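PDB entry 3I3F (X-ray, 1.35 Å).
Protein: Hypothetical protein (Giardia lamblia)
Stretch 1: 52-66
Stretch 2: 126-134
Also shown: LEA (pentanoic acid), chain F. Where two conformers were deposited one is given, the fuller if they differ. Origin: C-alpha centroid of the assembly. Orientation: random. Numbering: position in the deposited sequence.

Stretch 1 (52-66) TLHKGLEEQTRQTFD
Stretch 2 126-134: QEGLLVEVV

The helix that runs through Leu57 to Asp66 packs along strand 131-134, N-to-C directions 22° apart and axes 8.7 Å apart at closest approach; CA register pairs Leu53 with Gly128, Leu57 with Leu130, Thr61 with Val131 and Thr64 with Val133. Before the strand, Gln126 to Leu129 form a type II turn closed by Leu129 N to Gln126 O, 3.1 Å. Gly128 has phi/psi 86/-18, favouring glycine; a CB there would lie 2.9 Å from Leu53 CD2. Buried Gln60 is the polar clamp: chi1 m and chi2 t extend its amide to the end of the turn: Gln60 OE1 accepts from Leu130 N, just past it (2.9 Å, 167°), and Gln60 NE2 donates to Gly128 O (3.2 Å). Gln60 NE2 also donates to His54 O (3.1 Å), tying the loop before the helix to the same amide, and a water donates to Gln60 OE1 (2.8 Å) and Val131 O (2.7 Å). Leucines pack around this clamp: Leu53 (t, p) sets CD1 3.8 Å from Leu129 CD2, while Leu130 (m, t) lays CD1 3.3 Å from Leu57 N. Leu57 (t, m) brings CD2 4.3 Å from Val131 CB, which points toward the helix; Val131 (p) sets CG1 3.9 Å from Thr61 OG1. Thr61 and Thr64, both m, return OG1 to Leu57 O and Gln60 O respectively (each 2.7 Å), satisfying their buried hydroxyls. Thr64 CG2 then meets CG2 of Val133 (t) at 3.7 Å, which also lies 3.9 Å from CZ of Phe65 (chi1 m).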

# COMPACT_ATOMS: atom_id res chain seq x y z
N THR A 52 -18.81 3.18 17.82
CA THR A 52 -18.79 4.62 17.99
C THR A 52 -17.48 5.21 17.47
O THR A 52 -16.40 4.80 17.90
CB THR A 52 -18.95 5.01 19.48
OG1 THR A 52 -20.21 4.52 19.97
CG2 THR A 52 -18.91 6.52 19.65
N LEU A 53 -17.60 6.16 16.55
CA LEU A 53 -16.45 6.91 16.05
C LEU A 53 -16.09 7.98 17.08
O LEU A 53 -16.91 8.83 17.40
CB LEU A 53 -16.77 7.56 14.71
CG LEU A 53 -15.67 8.40 14.05
CD1 LEU A 53 -14.47 7.53 13.68
CD2 LEU A 53 -16.22 9.11 12.82
N HIS A 54 -14.86 7.92 17.59
CA HIS A 54 -14.41 8.87 18.61
C HIS A 54 -14.24 10.27 18.03
O HIS A 54 -14.07 10.44 16.82
CB HIS A 54 -13.11 8.38 19.26
CG HIS A 54 -13.31 7.24 20.22
ND1 HIS A 54 -12.59 7.11 21.38
CD2 HIS A 54 -14.18 6.20 20.20
CE1 HIS A 54 -12.99 6.03 22.03
NE2 HIS A 54 -13.96 5.46 21.33
N LYS A 55 -14.31 11.27 18.91
CA LYS A 55 -14.34 12.67 18.50
C LYS A 55 -12.95 13.30 18.48
O LYS A 55 -12.25 13.29 19.49
CB LYS A 55 -15.25 13.47 19.43
N GLY A 56 -12.57 13.84 17.32
CA GLY A 56 -11.31 14.55 17.18
C GLY A 56 -10.15 13.67 16.78
O GLY A 56 -10.19 12.44 16.93
N LEU A 57 -9.10 14.31 16.26
CA LEU A 57 -7.93 13.61 15.75
C LEU A 57 -7.25 12.76 16.81
O LEU A 57 -6.90 11.61 16.56
CB LEU A 57 -6.93 14.63 15.17
CG LEU A 57 -5.61 14.14 14.55
CD1 LEU A 57 -4.56 13.85 15.63
CD2 LEU A 57 -5.83 12.93 13.65
N GLU A 58 -7.07 13.32 18.01
CA GLU A 58 -6.34 12.63 19.07
C GLU A 58 -7.02 11.32 19.49
O GLU A 58 -6.38 10.27 19.52
CB GLU A 58 -6.15 13.54 20.28
CG GLU A 58 -5.48 12.86 21.46
CD GLU A 58 -4.81 13.83 22.42
OE1 GLU A 58 -4.84 15.05 22.19
OE2 GLU A 58 -4.23 13.34 23.42
N GLU A 59 -8.31 11.38 19.80
CA GLU A 59 -9.04 10.19 20.26
C GLU A 59 -9.21 9.15 19.14
O GLU A 59 -9.15 7.95 19.41
CB GLU A 59 -10.39 10.58 20.87
CG GLU A 59 -10.27 11.44 22.13
CD GLU A 59 -9.46 10.77 23.24
OE1 GLU A 59 -9.59 9.54 23.42
OE2 GLU A 59 -8.71 11.48 23.94
N GLN A 60 -9.40 9.60 17.91
CA GLN A 60 -9.43 8.67 16.78
C GLN A 60 -8.08 7.98 16.59
O GLN A 60 -8.03 6.78 16.31
CB GLN A 60 -9.85 9.36 15.48
CG GLN A 60 -11.33 9.67 15.40
CD GLN A 60 -11.77 10.16 14.03
OE1 GLN A 60 -11.15 9.85 13.01
NE2 GLN A 60 -12.86 10.92 14.00
N THR A 61 -7.00 8.73 16.77
CA THR A 61 -5.65 8.18 16.64
C THR A 61 -5.37 7.12 17.72
O THR A 61 -4.89 6.04 17.41
CB THR A 61 -4.58 9.28 16.70
OG1 THR A 61 -4.77 10.18 15.60
CG2 THR A 61 -3.18 8.69 16.62
N ARG A 62 -5.70 7.44 18.97
CA ARG A 62 -5.49 6.49 20.07
C ARG A 62 -6.31 5.22 19.87
O ARG A 62 -5.81 4.11 20.08
CB ARG A 62 -5.84 7.14 21.41
CG ARG A 62 -4.87 8.24 21.84
CD ARG A 62 -5.26 8.84 23.18
NE ARG A 62 -4.35 9.91 23.59
CZ ARG A 62 -3.18 9.71 24.19
NH1 ARG A 62 -2.77 8.48 24.44
NH2 ARG A 62 -2.42 10.74 24.53
N GLN A 63 -7.56 5.37 19.45
CA GLN A 63 -8.44 4.23 19.21
C GLN A 63 -7.94 3.37 18.04
O GLN A 63 -8.00 2.14 18.10
CB GLN A 63 -9.88 4.69 18.96
CG GLN A 63 -10.88 3.55 18.82
CD GLN A 63 -11.05 2.76 20.10
OE1 GLN A 63 -11.44 3.31 21.13
NE2 GLN A 63 -10.76 1.46 20.05
N THR A 64 -7.45 4.02 16.99
CA THR A 64 -6.92 3.31 15.82
C THR A 64 -5.76 2.39 16.21
O THR A 64 -5.74 1.22 15.82
CB THR A 64 -6.46 4.29 14.73
OG1 THR A 64 -7.58 5.03 14.24
CG2 THR A 64 -5.81 3.55 13.57
N PHE A 65 -4.81 2.91 16.97
CA PHE A 65 -3.66 2.10 17.35
C PHE A 65 -3.97 1.07 18.44
O PHE A 65 -3.33 0.03 18.50
CB PHE A 65 -2.46 2.98 17.71
CG PHE A 65 -1.79 3.57 16.51
CD1 PHE A 65 -1.05 2.75 15.65
CD2 PHE A 65 -1.93 4.91 16.19
CE1 PHE A 65 -0.44 3.28 14.52
CE2 PHE A 65 -1.33 5.44 15.06
CZ PHE A 65 -0.58 4.62 14.22
N ASP A 66 -4.98 1.35 19.27
CA ASP A 66 -5.50 0.34 20.20
C ASP A 66 -6.10 -0.83 19.43
O ASP A 66 -5.85 -1.99 19.76
CB ASP A 66 -6.54 0.95 21.15
CG ASP A 66 -6.87 0.03 22.31
OD1 ASP A 66 -5.93 -0.43 23.00
OD2 ASP A 66 -8.07 -0.22 22.55
N GLN A 126 -13.45 8.25 4.23
CA GLN A 126 -14.90 8.09 4.39
C GLN A 126 -15.42 9.01 5.49
O GLN A 126 -14.65 9.49 6.33
CB GLN A 126 -15.25 6.62 4.67
CG GLN A 126 -15.02 5.71 3.47
CD GLN A 126 -15.11 4.23 3.80
OE1 GLN A 126 -15.68 3.84 4.82
NE2 GLN A 126 -14.56 3.40 2.93
N GLU A 127 -16.73 9.26 5.48
CA GLU A 127 -17.35 10.29 6.32
C GLU A 127 -16.92 10.23 7.79
O GLU A 127 -16.99 9.17 8.42
CB GLU A 127 -18.88 10.19 6.22
CG GLU A 127 -19.63 11.35 6.88
CD GLU A 127 -21.12 11.32 6.58
OE1 GLU A 127 -21.53 10.53 5.70
OE2 GLU A 127 -21.87 12.08 7.22
N GLY A 128 -16.47 11.36 8.31
CA GLY A 128 -16.12 11.50 9.73
C GLY A 128 -14.70 11.09 10.10
O GLY A 128 -14.21 11.46 11.17
N LEU A 129 -14.04 10.31 9.24
CA LEU A 129 -12.71 9.78 9.54
C LEU A 129 -11.64 10.85 9.36
O LEU A 129 -11.57 11.49 8.30
CB LEU A 129 -12.40 8.59 8.63
CG LEU A 129 -13.35 7.39 8.70
CD1 LEU A 129 -12.89 6.30 7.74
CD2 LEU A 129 -13.44 6.85 10.12
N LEU A 130 -10.82 11.04 10.39
CA LEU A 130 -9.72 12.01 10.35
C LEU A 130 -8.38 11.33 10.08
O LEU A 130 -7.43 11.98 9.63
CB LEU A 130 -9.65 12.78 11.67
CG LEU A 130 -10.93 13.54 12.05
CD1 LEU A 130 -10.80 14.13 13.45
CD2 LEU A 130 -11.24 14.63 11.04
N VAL A 131 -8.30 10.04 10.38
CA VAL A 131 -7.09 9.25 10.18
C VAL A 131 -7.47 7.81 9.87
O VAL A 131 -8.49 7.30 10.35
CB VAL A 131 -6.18 9.30 11.44
CG1 VAL A 131 -6.93 8.84 12.68
CG2 VAL A 131 -4.92 8.46 11.23
N GLU A 132 -6.65 7.16 9.05
CA GLU A 132 -6.81 5.74 8.78
C GLU A 132 -5.43 5.13 8.58
O GLU A 132 -4.59 5.70 7.88
CB GLU A 132 -7.67 5.52 7.53
CG GLU A 132 -7.96 4.06 7.25
CD GLU A 132 -9.00 3.84 6.17
OE1 GLU A 132 -9.63 4.82 5.72
OE2 GLU A 132 -9.20 2.67 5.78
N VAL A 133 -5.20 3.99 9.22
CA VAL A 133 -3.93 3.29 9.11
C VAL A 133 -4.16 2.00 8.35
O VAL A 133 -5.01 1.18 8.73
CB VAL A 133 -3.31 3.02 10.50
CG1 VAL A 133 -2.03 2.21 10.36
CG2 VAL A 133 -3.05 4.33 11.22
N VAL A 134 -3.42 1.82 7.26
CA VAL A 134 -3.65 0.72 6.33
C VAL A 134 -2.34 -0.00 6.02
O VAL A 134 -1.26 0.47 6.37
CB VAL A 134 -4.29 1.22 5.01
CG1 VAL A 134 -5.55 2.03 5.29
CG2 VAL A 134 -3.30 2.05 4.20
C2 LEA F . -12.98 -0.05 3.53
O2 LEA F . -12.06 -0.71 2.99
C3 LEA F . -12.94 0.26 5.01
C4 LEA F . -11.61 -0.17 5.64
C5 LEA F . -11.54 0.12 7.14
C6 LEA F . -12.61 1.07 7.64
O1 LEA F . -13.97 0.36 2.89
O HOH W 1 -10.34 7.26 12.33